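Local coordinates for protein geranyl diphosphate synthase small subunit (Antirrhinum majus, PDB 3QKC) that probably serves as the small, regulatory partner of a heterodimeric prenyltransferase that makes geranyl diphosphate, a precursor of monoterpenes, at residues Leu183-Ala188 against Lys204-Gly209; Gly213-Leu218 against Glu232-Ala237; Ala51-Ala56 against Ser65-Ala70. One frame throughout, in Å; residues are numbered along the deposited sequence.

From the N terminus the chain first meets itself in contact 3, where helix 48-59 packs on the start of helix 68-85 and closes a short turn. Contact 1 follows much later: helix 169-195 turns back into helix 199-219. Contact 2 then closes the next turn, from the far part of helix 199-219 to helix 227-241. The three loops run in series, and none encloses or crosses another. Contacts 1 and 2 share helix 199-219, and Phe208 of contact 1 touches Ala237 of contact 2. Leu52 of contact 3 touches His184 and Phe208 of contact 1, so helix 48-59 packs on the hairpin of helices 169-195 and 199-219. Contacts 2 and 3 do not touch.

Contact 1: residues Leu183-Ala188 against Lys204-Gly209; sequences LHACGA and KLRRFG
A helical hairpin of the all-alpha prenyltransferase fold brings helix 169-195 against helix 199-219. The two segments run nearly antiparallel, at 150°, and their axes come within 6.9 Å. Small residues permit this close approach. CA of Ala185 lies 3.8 Å from CA of Gly209. Gly209 brings only backbone to the interface, and its C lies 3.5 Å from Ala185 N. The methyl groups of the first helix rest on carbonyl oxygens of the second. Ala188 CB points across and sits 3.1 Å from Leu205 O. Ala185 CB lies 3.4 Å from Arg206 O, and Ala185 CA makes a CA-H...O contact with that same oxygen at 3.5 Å. His184 CB stands 3.0 Å from Gly209 O. The His184 CG is anti to the carbonyl carbon of its own residue (chi1 -74°), and the ring leads away from the partner helix. The imidazole is held from two sides, by Ser48 OG at NE2 and by Glu180 O at ND1. Arg206 CG is anti to the backbone N and passes alongside Ala185 CB. The chain then bends at chi3, and NH1 forms a salt bridge with Glu143. No hydrogen bond joins the two segments. Helix 134-148 packs on Leu183 and Cys186. Helix 48-59 covers Ala188, Leu205 and Phe208, and helix 227-241 also meets Phe208.

Contact 2: residues Gly213-Leu218 against Glu232-Ala237; sequences GTVQGL and ELKELA
Leu233 is the centre of the close-packed part of this antiparallel helical hairpin, near the C-terminal end of the all-alpha prenyltransferase-type fold. Its CG is anti to the carbonyl carbon (chi1 -74°), and its CA-CB bond points at helix 199-219. Val215 and Leu233 lie side by side, running in opposite senses, with Val215 CG2 3.8 Å from Leu233 CB. Thr214 stands roughly perpendicular to Leu233, and its CG2 meets Leu233 CD1 at 3.7 Å. Thr214 CG2 is anti to the backbone N (OG1 chi1 -57°), which turns the methyl to the leucine, while OG1 hydrogen-bonds to Leu210 O in its own helix. Leu218 CD1 reaches the same Leu233 CD1 more loosely, at 4.2 Å.

The other side is looser and partly open to solvent. There Lys234 lays its extended chain beside Val215, with CE 4.2 Å from Val215 CG1. Its NZ hydrogen-bonds to Glu257 O. The axes of the two segments are 9.8 Å apart and cross at -153°, consistent with the branched side chains between them. No hydrogen bond links the segments. Helix 169-195 closes one flank through Cys176 on Leu218, Lys177 on Thr214 and Glu173 on Leu233. Earlier on helix 199-219, Tyr211 packs on Leu233, and Phe208 and Val212 on Ala237.

Contact 3: residues Ala51-Ala56 against Ser65-Ala70; sequences ALCVAA and SDAMAA
Cys53 and Val54, neighbours on helix 48-59, present two different surfaces to the short connection that joins this helix to the next one of the helical bundle, helix 68-85. The CA-CB bond of Cys53 points at the partner segment, with SG anti to the backbone N (chi1 -175°). This places the sulfur at the methyl groups of Ala70 and Ala67. SG lies 3.8 Å from Ala70 CB and 4.3 Å from Ala67 CB. It is also 4.1 Å from Ala67 O. The CA-CB bond of Ala67 in turn points at the helix, with CB 4.3 Å from Val54 CA and 4.2 Å from Cys53 O. CA of Val54 and CA of Ala67 are the nearest pair, at 5.6 Å.

Beside the cysteine, Val54 and Met68 meet at a slant. Val54 CG1 is anti to the backbone N, and CG2, anti to the carbonyl carbon, does the touching. The CA-CB bond of Met68 leads away from the helix. Bends at chi2 (40°) and chi3 (60°) then fold the chain back, so that the terminal methyl CE comes to 4.2 Å from Val54 CG2. Around this pair, Ile13 and Tyr20 of helix 5-24 pack on Val54 and Met68. Cys190 and Leu194 of helix 169-195 cover Cys53 and Ala70.

Between these segments the contact is van der Waals only: a thiol on alanine methyls, and a valine methyl on the methionine S-methyl. It has no directional polar bond.

Contact 1: residues Leu183-Ala188 against Lys204-Gly209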
loop_
_atom_site.group_PDB
_atom_site.type_symbol
_atom_site.label_atom_id
_atom_site.label_comp_id
_atom_site.label_asym_id
_atom_site.label_seq_id
_atom_site.Cartn_x
_atom_site.Cartn_y
_atom_site.Cartn_z
ATOM N N LEU A 183 0.422 -10.349 11.032
ATOM C CA LEU A 183 0.498 -8.983 11.581
ATOM C C LEU A 183 1.458 -8.893 12.767
ATOM O O LEU A 183 2.295 -7.995 12.810
ATOM C CB LEU A 183 -0.882 -8.436 11.922
ATOM C CG LEU A 183 -1.183 -6.933 11.825
ATOM C CD1 LEU A 183 -0.537 -6.252 10.650
ATOM C CD2 LEU A 183 -2.686 -6.754 11.756
ATOM N N HIS A 184 1.384 -9.838 13.704
ATOM C CA HIS A 184 2.318 -9.832 14.839
ATOM C C HIS A 184 3.778 -10.129 14.405
ATOM O O HIS A 184 4.725 -9.486 14.881
ATOM C CB HIS A 184 1.854 -10.811 15.912
ATOM C CG HIS A 184 0.673 -10.334 16.705
ATOM N ND1 HIS A 184 -0.592 -10.210 16.168
ATOM C CD2 HIS A 184 0.568 -9.967 18.009
ATOM C CE1 HIS A 184 -1.421 -9.784 17.107
ATOM N NE2 HIS A 184 -0.746 -9.640 18.233
ATOM N N ALA A 185 3.935 -11.099 13.501
ATOM C CA ALA A 185 5.241 -11.461 12.964
ATOM C C ALA A 185 5.947 -10.227 12.383
ATOM O O ALA A 185 7.094 -9.940 12.720
ATOM C CB ALA A 185 5.089 -12.559 11.905
ATOM N N CYS A 186 5.222 -9.482 11.554
ATOM C CA CYS A 186 5.697 -8.246 10.954
ATOM C C CYS A 186 6.033 -7.186 11.996
ATOM O O CYS A 186 7.097 -6.541 11.938
ATOM C CB CYS A 186 4.644 -7.716 9.991
ATOM S SG CYS A 186 4.956 -6.033 9.424
ATOM N N GLY A 187 5.116 -6.975 12.928
ATOM C CA GLY A 187 5.379 -6.072 14.038
ATOM C C GLY A 187 6.682 -6.405 14.746
ATOM O O GLY A 187 7.531 -5.537 14.943
ATOM N N ALA A 188 6.837 -7.672 15.128
ATOM C CA ALA A 188 8.008 -8.104 15.879
ATOM C C ALA A 188 9.261 -7.956 15.026
ATOM O O ALA A 188 10.280 -7.451 15.499
ATOM C CB ALA A 188 7.833 -9.522 16.329
ATOM N N LYS A 204 13.893 -15.005 14.652
ATOM C CA LYS A 204 13.362 -15.530 15.905
ATOM C C LYS A 204 12.174 -14.715 16.429
ATOM O O LYS A 204 11.148 -15.285 16.809
ATOM C CB LYS A 204 14.465 -15.656 16.959
ATOM C CG LYS A 204 15.394 -16.863 16.742
ATOM C CD LYS A 204 16.217 -17.180 17.978
ATOM C CE LYS A 204 16.837 -18.574 17.906
ATOM N NZ LYS A 204 15.895 -19.644 18.364
ATOM N N LEU A 205 12.309 -13.389 16.430
ATOM C CA LEU A 205 11.211 -12.519 16.849
ATOM C C LEU A 205 10.068 -12.583 15.860
ATOM O O LEU A 205 8.901 -12.455 16.248
ATOM C CB LEU A 205 11.680 -11.079 17.068
ATOM C CG LEU A 205 12.250 -10.894 18.484
ATOM C CD1 LEU A 205 13.323 -9.811 18.524
ATOM C CD2 LEU A 205 11.138 -10.649 19.533
ATOM N N ARG A 206 10.405 -12.810 14.588
ATOM C CA ARG A 206 9.385 -12.989 13.565
ATOM C C ARG A 206 8.543 -14.219 13.882
ATOM O O ARG A 206 7.310 -14.153 13.869
ATOM C CB ARG A 206 9.988 -13.100 12.159
ATOM C CG ARG A 206 8.948 -12.875 11.052
ATOM C CD ARG A 206 9.495 -13.230 9.682
ATOM N NE ARG A 206 10.151 -12.102 9.017
ATOM C CZ ARG A 206 11.472 -11.932 8.951
ATOM N NH1 ARG A 206 11.982 -10.887 8.312
ATOM N NH2 ARG A 206 12.292 -12.808 9.516
ATOM N N ARG A 207 9.217 -15.330 14.181
ATOM C CA ARG A 207 8.535 -16.561 14.569
ATOM C C ARG A 207 7.751 -16.330 15.854
ATOM O O ARG A 207 6.596 -16.744 15.959
ATOM C CB ARG A 207 9.514 -17.733 14.713
ATOM C CG ARG A 207 10.112 -18.190 13.385
ATOM C CD ARG A 207 10.705 -19.608 13.454
ATOM N NE ARG A 207 11.862 -19.715 14.353
ATOM C CZ ARG A 207 13.083 -19.245 14.086
ATOM N NH1 ARG A 207 13.337 -18.599 12.955
ATOM N NH2 ARG A 207 14.055 -19.402 14.968
ATOM N N PHE A 208 8.363 -15.631 16.812
ATOM C CA PHE A 208 7.642 -15.261 18.026
ATOM C C PHE A 208 6.306 -14.599 17.709
ATOM O O PHE A 208 5.272 -15.037 18.202
ATOM C CB PHE A 208 8.445 -14.340 18.946
ATOM C CG PHE A 208 7.676 -13.934 20.176
ATOM C CD1 PHE A 208 7.595 -14.791 21.276
ATOM C CD2 PHE A 208 6.977 -12.722 20.216
ATOM C CE1 PHE A 208 6.851 -14.434 22.414
ATOM C CE2 PHE A 208 6.236 -12.361 21.346
ATOM C CZ PHE A 208 6.176 -13.217 22.448
ATOM N N GLY A 209 6.349 -13.541 16.899
ATOM C CA GLY A 209 5.155 -12.782 16.542
ATOM C C GLY A 209 4.103 -13.654 15.907
ATOM O O GLY A 209 2.937 -13.589 16.271
#

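Contact 2: residues Gly213-Leu218 against Glu232-Ala237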
loop_
_atom_site.group_PDB
_atom_site.type_symbol
_atom_site.label_atom_id
_atom_site.label_comp_id
_atom_site.label_asym_id
_atom_site.label_seq_id
_atom_site.Cartn_x
_atom_site.Cartn_y
_atom_site.Cartn_z
ATOM N N GLY A 213 0.488 -14.069 17.518
ATOM C CA GLY A 213 -0.543 -13.531 16.638
ATOM C C GLY A 213 -1.565 -14.572 16.250
ATOM O O GLY A 213 -2.781 -14.302 16.244
ATOM N N THR A 214 -1.084 -15.779 15.931
ATOM C CA THR A 214 -1.981 -16.904 15.703
ATOM C C THR A 214 -2.851 -17.178 16.944
ATOM O O THR A 214 -4.065 -17.379 16.824
ATOM C CB THR A 214 -1.218 -18.169 15.273
ATOM O OG1 THR A 214 -0.458 -17.888 14.087
ATOM C CG2 THR A 214 -2.187 -19.322 15.002
ATOM N N VAL A 215 -2.242 -17.176 18.126
ATOM C CA VAL A 215 -3.012 -17.317 19.378
ATOM C C VAL A 215 -4.066 -16.204 19.526
ATOM O O VAL A 215 -5.222 -16.484 19.805
ATOM C CB VAL A 215 -2.095 -17.406 20.616
ATOM C CG1 VAL A 215 -2.892 -17.213 21.929
ATOM C CG2 VAL A 215 -1.347 -18.740 20.615
ATOM N N GLN A 216 -3.668 -14.958 19.280
ATOM C CA GLN A 216 -4.590 -13.822 19.350
ATOM C C GLN A 216 -5.751 -13.988 18.356
ATOM O O GLN A 216 -6.926 -13.762 18.699
ATOM C CB GLN A 216 -3.829 -12.511 19.122
ATOM C CG GLN A 216 -4.313 -11.337 19.977
ATOM C CD GLN A 216 -3.869 -11.412 21.448
ATOM O OE1 GLN A 216 -3.742 -12.494 22.037
ATOM N NE2 GLN A 216 -3.632 -10.248 22.040
ATOM N N GLY A 217 -5.428 -14.420 17.139
ATOM C CA GLY A 217 -6.440 -14.814 16.172
ATOM C C GLY A 217 -7.409 -15.865 16.673
ATOM O O GLY A 217 -8.627 -15.689 16.566
ATOM N N LEU A 218 -6.873 -16.961 17.209
ATOM C CA LEU A 218 -7.684 -18.086 17.675
ATOM C C LEU A 218 -8.642 -17.722 18.809
ATOM O O LEU A 218 -9.800 -18.168 18.826
ATOM C CB LEU A 218 -6.797 -19.256 18.107
ATOM C CG LEU A 218 -6.126 -20.090 17.010
ATOM C CD1 LEU A 218 -5.125 -21.066 17.615
ATOM C CD2 LEU A 218 -7.153 -20.822 16.151
ATOM N N GLU A 232 0.198 -25.434 22.780
ATOM C CA GLU A 232 1.226 -25.794 21.805
ATOM C C GLU A 232 1.966 -24.539 21.270
ATOM O O GLU A 232 3.196 -24.444 21.369
ATOM C CB GLU A 232 0.562 -26.591 20.674
ATOM C CG GLU A 232 1.474 -27.412 19.771
ATOM C CD GLU A 232 0.691 -28.396 18.883
ATOM O OE1 GLU A 232 -0.381 -28.890 19.316
ATOM O OE2 GLU A 232 1.152 -28.687 17.753
ATOM N N LEU A 233 1.214 -23.568 20.742
ATOM C CA LEU A 233 1.806 -22.339 20.168
ATOM C C LEU A 233 2.446 -21.411 21.201
ATOM O O LEU A 233 3.499 -20.827 20.939
ATOM C CB LEU A 233 0.792 -21.571 19.304
ATOM C CG LEU A 233 0.454 -22.173 17.932
ATOM C CD1 LEU A 233 -0.959 -21.805 17.528
ATOM C CD2 LEU A 233 1.443 -21.779 16.840
ATOM N N LYS A 234 1.823 -21.293 22.371
ATOM C CA LYS A 234 2.398 -20.520 23.481
ATOM C C LYS A 234 3.780 -21.021 23.888
ATOM O O LYS A 234 4.661 -20.224 24.218
ATOM C CB LYS A 234 1.473 -20.527 24.701
ATOM C CG LYS A 234 0.244 -19.647 24.549
ATOM C CD LYS A 234 -0.406 -19.369 25.891
ATOM C CE LYS A 234 -1.455 -18.281 25.749
ATOM N NZ LYS A 234 -1.851 -17.763 27.088
ATOM N N GLU A 235 3.954 -22.341 23.865
ATOM C CA GLU A 235 5.231 -22.971 24.207
ATOM C C GLU A 235 6.307 -22.622 23.188
ATOM O O GLU A 235 7.444 -22.349 23.562
ATOM C CB GLU A 235 5.081 -24.491 24.331
ATOM C CG GLU A 235 4.294 -24.921 25.559
ATOM C CD GLU A 235 4.397 -26.405 25.838
ATOM O OE1 GLU A 235 4.888 -26.758 26.933
ATOM O OE2 GLU A 235 3.990 -27.219 24.972
ATOM N N LEU A 236 5.935 -22.623 21.906
ATOM C CA LEU A 236 6.846 -22.219 20.836
ATOM C C LEU A 236 7.245 -20.753 20.962
ATOM O O LEU A 236 8.392 -20.391 20.687
ATOM C CB LEU A 236 6.237 -22.481 19.458
ATOM C CG LEU A 236 6.061 -23.929 19.009
ATOM C CD1 LEU A 236 5.290 -23.955 17.699
ATOM C CD2 LEU A 236 7.404 -24.654 18.868
ATOM N N ALA A 237 6.297 -19.917 21.386
ATOM C CA ALA A 237 6.561 -18.496 21.602
ATOM C C ALA A 237 7.639 -18.322 22.665
ATOM O O ALA A 237 8.590 -17.559 22.475
ATOM C CB ALA A 237 5.288 -17.759 21.988
#

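Contact 3: residues Ala51-Ala56 against Ser65-Ala70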
loop_
_atom_site.group_PDB
_atom_site.type_symbol
_atom_site.label_atom_id
_atom_site.label_comp_id
_atom_site.label_asym_id
_atom_site.label_seq_id
_atom_site.Cartn_x
_atom_site.Cartn_y
_atom_site.Cartn_z
ATOM N N ALA A 51 1.754 -2.895 19.624
ATOM C CA ALA A 51 2.596 -2.798 20.827
ATOM C C ALA A 51 3.786 -3.752 20.757
ATOM O O ALA A 51 4.865 -3.425 21.245
ATOM C CB ALA A 51 1.793 -3.043 22.090
ATOM N N LEU A 52 3.600 -4.938 20.168
ATOM C CA LEU A 52 4.723 -5.877 20.038
ATOM C C LEU A 52 5.878 -5.253 19.233
ATOM O O LEU A 52 7.051 -5.443 19.560
ATOM C CB LEU A 52 4.277 -7.198 19.415
ATOM C CG LEU A 52 5.309 -8.306 19.194
ATOM C CD1 LEU A 52 6.056 -8.640 20.498
ATOM C CD2 LEU A 52 4.671 -9.562 18.589
ATOM N N CYS A 53 5.534 -4.508 18.185
ATOM C CA CYS A 53 6.535 -3.795 17.404
ATOM C C CYS A 53 7.438 -2.940 18.265
ATOM O O CYS A 53 8.656 -3.060 18.185
ATOM C CB CYS A 53 5.884 -2.926 16.341
ATOM S SG CYS A 53 7.140 -2.151 15.287
ATOM N N VAL A 54 6.846 -2.095 19.104
ATOM C CA VAL A 54 7.636 -1.243 19.991
ATOM C C VAL A 54 8.449 -2.063 21.004
ATOM O O VAL A 54 9.655 -1.800 21.215
ATOM C CB VAL A 54 6.778 -0.185 20.701
ATOM C CG1 VAL A 54 7.620 0.621 21.696
ATOM C CG2 VAL A 54 6.136 0.767 19.674
ATOM N N ALA A 55 7.796 -3.063 21.601
ATOM C CA ALA A 55 8.408 -3.867 22.654
ATOM C C ALA A 55 9.558 -4.713 22.126
ATOM O O ALA A 55 10.551 -4.928 22.837
ATOM C CB ALA A 55 7.381 -4.740 23.323
ATOM N N ALA A 56 9.422 -5.182 20.885
ATOM C CA ALA A 56 10.467 -5.967 20.234
ATOM C C ALA A 56 11.703 -5.105 20.006
ATOM O O ALA A 56 12.825 -5.557 20.222
ATOM C CB ALA A 56 9.967 -6.573 18.913
ATOM N N SER A 65 11.203 5.759 19.877
ATOM C CA SER A 65 11.043 6.681 18.749
ATOM C C SER A 65 11.517 6.044 17.441
ATOM O O SER A 65 11.071 6.441 16.361
ATOM C CB SER A 65 11.760 8.012 18.991
ATOM O OG SER A 65 13.167 7.846 19.010
ATOM N N ASP A 66 12.392 5.044 17.558
ATOM C CA ASP A 66 12.926 4.289 16.416
ATOM C C ASP A 66 11.882 3.378 15.748
ATOM O O ASP A 66 12.020 3.049 14.563
ATOM C CB ASP A 66 14.115 3.427 16.849
ATOM C CG ASP A 66 15.400 4.225 17.032
ATOM O OD1 ASP A 66 16.292 3.729 17.766
ATOM O OD2 ASP A 66 15.530 5.318 16.431
ATOM N N ALA A 67 10.858 2.978 16.512
ATOM C CA ALA A 67 9.850 2.015 16.045
ATOM C C ALA A 67 8.437 2.603 15.969
ATOM O O ALA A 67 7.490 1.901 15.579
ATOM C CB ALA A 67 9.850 0.766 16.947
ATOM N N MET A 68 8.301 3.881 16.319
ATOM C CA MET A 68 6.999 4.537 16.424
ATOM C C MET A 68 6.275 4.555 15.081
ATOM O O MET A 68 5.078 4.266 15.004
ATOM C CB MET A 68 7.174 5.961 16.969
ATOM C CG MET A 68 6.049 6.474 17.889
ATOM S SD MET A 68 5.338 5.326 19.100
ATOM C CE MET A 68 6.742 4.876 20.087
ATOM N N ALA A 69 7.007 4.885 14.021
ATOM C CA ALA A 69 6.434 4.889 12.663
ATOM C C ALA A 69 5.971 3.507 12.209
ATOM O O ALA A 69 4.866 3.368 11.671
ATOM C CB ALA A 69 7.429 5.481 11.658
ATOM N N ALA A 70 6.811 2.495 12.430
ATOM C CA ALA A 70 6.494 1.093 12.124
ATOM C C ALA A 70 5.264 0.599 12.906
ATOM O O ALA A 70 4.359 -0.004 12.335
ATOM C CB ALA A 70 7.674 0.231 12.440
#